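Local coordinates for protein omega transaminase (Pseudomonas sp., PDB 5LHA) that probably catalyses the transfer of amino groups from amines to carbonyl acceptors, using pyridoxal phosphate as cofactor, here held in its aminated PMP form, at residues L119-G123 / I300-A304. Sequence-based numbering, arbitrary orientation.
Sequences LFSSG and IPLGA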
loop_
_atom_site.group_PDB
_atom_site.type_symbol
_atom_site.label_atom_id
_atom_site.label_comp_id
_atom_site.label_asym_id
_atom_site.label_seq_id
_atom_site.Cartn_x
_atom_site.Cartn_y
_atom_site.Cartn_z
ATOM N N LEU A 119 11.376 -5.547 -24.977
ATOM C CA LEU A 119 10.309 -4.555 -24.890
ATOM C C LEU A 119 10.961 -3.178 -24.915
ATOM O O LEU A 119 11.606 -2.769 -23.941
ATOM C CB LEU A 119 9.455 -4.754 -23.641
ATOM C CG LEU A 119 7.980 -4.405 -23.857
ATOM C CD1 LEU A 119 7.135 -4.985 -22.748
ATOM C CD2 LEU A 119 7.766 -2.897 -23.953
ATOM N N PHE A 120 10.771 -2.462 -26.023
ATOM C CA PHE A 120 11.436 -1.193 -26.269
ATOM C C PHE A 120 10.722 -0.061 -25.543
ATOM O O PHE A 120 9.533 -0.133 -25.221
ATOM C CB PHE A 120 11.486 -0.888 -27.773
ATOM C CG PHE A 120 12.501 -1.707 -28.529
ATOM C CD1 PHE A 120 13.858 -1.446 -28.414
ATOM C CD2 PHE A 120 12.098 -2.764 -29.332
ATOM C CE1 PHE A 120 14.784 -2.214 -29.099
ATOM C CE2 PHE A 120 13.022 -3.527 -30.012
ATOM C CZ PHE A 120 14.364 -3.248 -29.897
ATOM N N SER A 121 11.475 1.003 -25.300
ATOM C CA SER A 121 10.978 2.175 -24.600
ATOM C C SER A 121 11.882 3.345 -24.974
ATOM O O SER A 121 12.561 3.300 -26.006
ATOM C CB SER A 121 10.896 1.881 -23.089
ATOM O OG SER A 121 12.180 1.632 -22.532
ATOM N N SER A 122 11.902 4.389 -24.144
ATOM C CA SER A 122 12.587 5.628 -24.503
ATOM C C SER A 122 13.675 6.050 -23.530
ATOM O O SER A 122 14.380 7.028 -23.809
ATOM C CB SER A 122 11.578 6.777 -24.624
ATOM O OG SER A 122 10.646 6.526 -25.659
ATOM N N GLY A 123 13.869 5.329 -22.430
ATOM C CA GLY A 123 14.872 5.742 -21.468
ATOM C C GLY A 123 15.051 4.684 -20.407
ATOM O O GLY A 123 14.429 3.622 -20.450
ATOM N N ILE A 300 19.255 9.934 -29.778
ATOM C CA ILE A 300 17.797 9.855 -29.812
ATOM C C ILE A 300 17.366 9.073 -28.579
ATOM O O ILE A 300 17.999 8.057 -28.249
ATOM C CB ILE A 300 17.276 9.165 -31.082
ATOM C CG1 ILE A 300 17.899 9.749 -32.353
ATOM C CG2 ILE A 300 15.758 9.281 -31.141
ATOM C CD1 ILE A 300 17.413 11.128 -32.734
ATOM N N PRO A 301 16.325 9.498 -27.868
ATOM C CA PRO A 301 15.884 8.745 -26.684
ATOM C C PRO A 301 15.480 7.327 -27.056
ATOM O O PRO A 301 14.624 7.114 -27.919
ATOM C CB PRO A 301 14.689 9.563 -26.179
ATOM C CG PRO A 301 14.975 10.952 -26.644
ATOM C CD PRO A 301 15.590 10.768 -28.015
ATOM N N LEU A 302 16.119 6.351 -26.415
ATOM C CA LEU A 302 15.721 4.961 -26.590
ATOM C C LEU A 302 16.045 4.189 -25.323
ATOM O O LEU A 302 17.131 4.332 -24.759
ATOM C CB LEU A 302 16.445 4.321 -27.784
ATOM C CG LEU A 302 16.120 2.878 -28.178
ATOM C CD1 LEU A 302 14.721 2.752 -28.784
ATOM C CD2 LEU A 302 17.173 2.278 -29.096
ATOM N N GLY A 303 15.111 3.333 -24.913
ATOM C CA GLY A 303 15.352 2.396 -23.842
ATOM C C GLY A 303 14.933 1.008 -24.286
ATOM O O GLY A 303 14.194 0.842 -25.258
ATOM N N ALA A 304 15.441 0.003 -23.577
ATOM C CA ALA A 304 15.080 -1.373 -23.893
ATOM C C ALA A 304 15.158 -2.242 -22.651
ATOM O O ALA A 304 16.043 -2.066 -21.809
ATOM C CB ALA A 304 15.970 -1.966 -24.996
HETATM O O HOH W 1 12.663 5.696 -28.298
#
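Gly303, with 58 Å² covered, is the residue most enclosed here, and its backbone carries both direct hydrogen bonds of the pairing. Ser121 N donates to Gly303 O (2.7 Å, 150° at the hydrogen) and Gly303 N to Ser121 O (2.8 Å, 174°), the reciprocal signature of an antiparallel hydrogen-bonded pair, so the outermost strand of its sheet within this chain, 115-121, is joined to strand 303-308. The missing side chain matters: an ideal CB on Gly303 would sit 2.3 Å from Gly123 O and 2.7 Å from Ser121 OG, both clashes.

Ser122 (49 Å²) contributes mainly backbone, its O lying 3.4 Å from Pro301 C. Beside the Gly303 N to Ser121 O bond, the oxygen of a water lies 2.4 Å from Pro301 O, unusually short for a hydrogen bond, and 3.3 Å from Ser121 O, a weak contact; it has more acceptors around it than protons to give.

Leu302 (46 Å²) starts away from the other segment, yet its end returns: CD1 lies 3.6 Å from Ser121 O and 4.3 Å from Phe120 CD1. Ala304 CB meets the same Phe120 CD1 at 4.1 Å, and helix 97-109 packs against Phe120 and Leu302.

In this fold-type I aminotransferase, Gly123 touches PMP and occupies the N-cap position of helix 124-141. Chemically, paired amides and a side-chain-free Gly303 imply a close backbone fit close to the cofactor pocket.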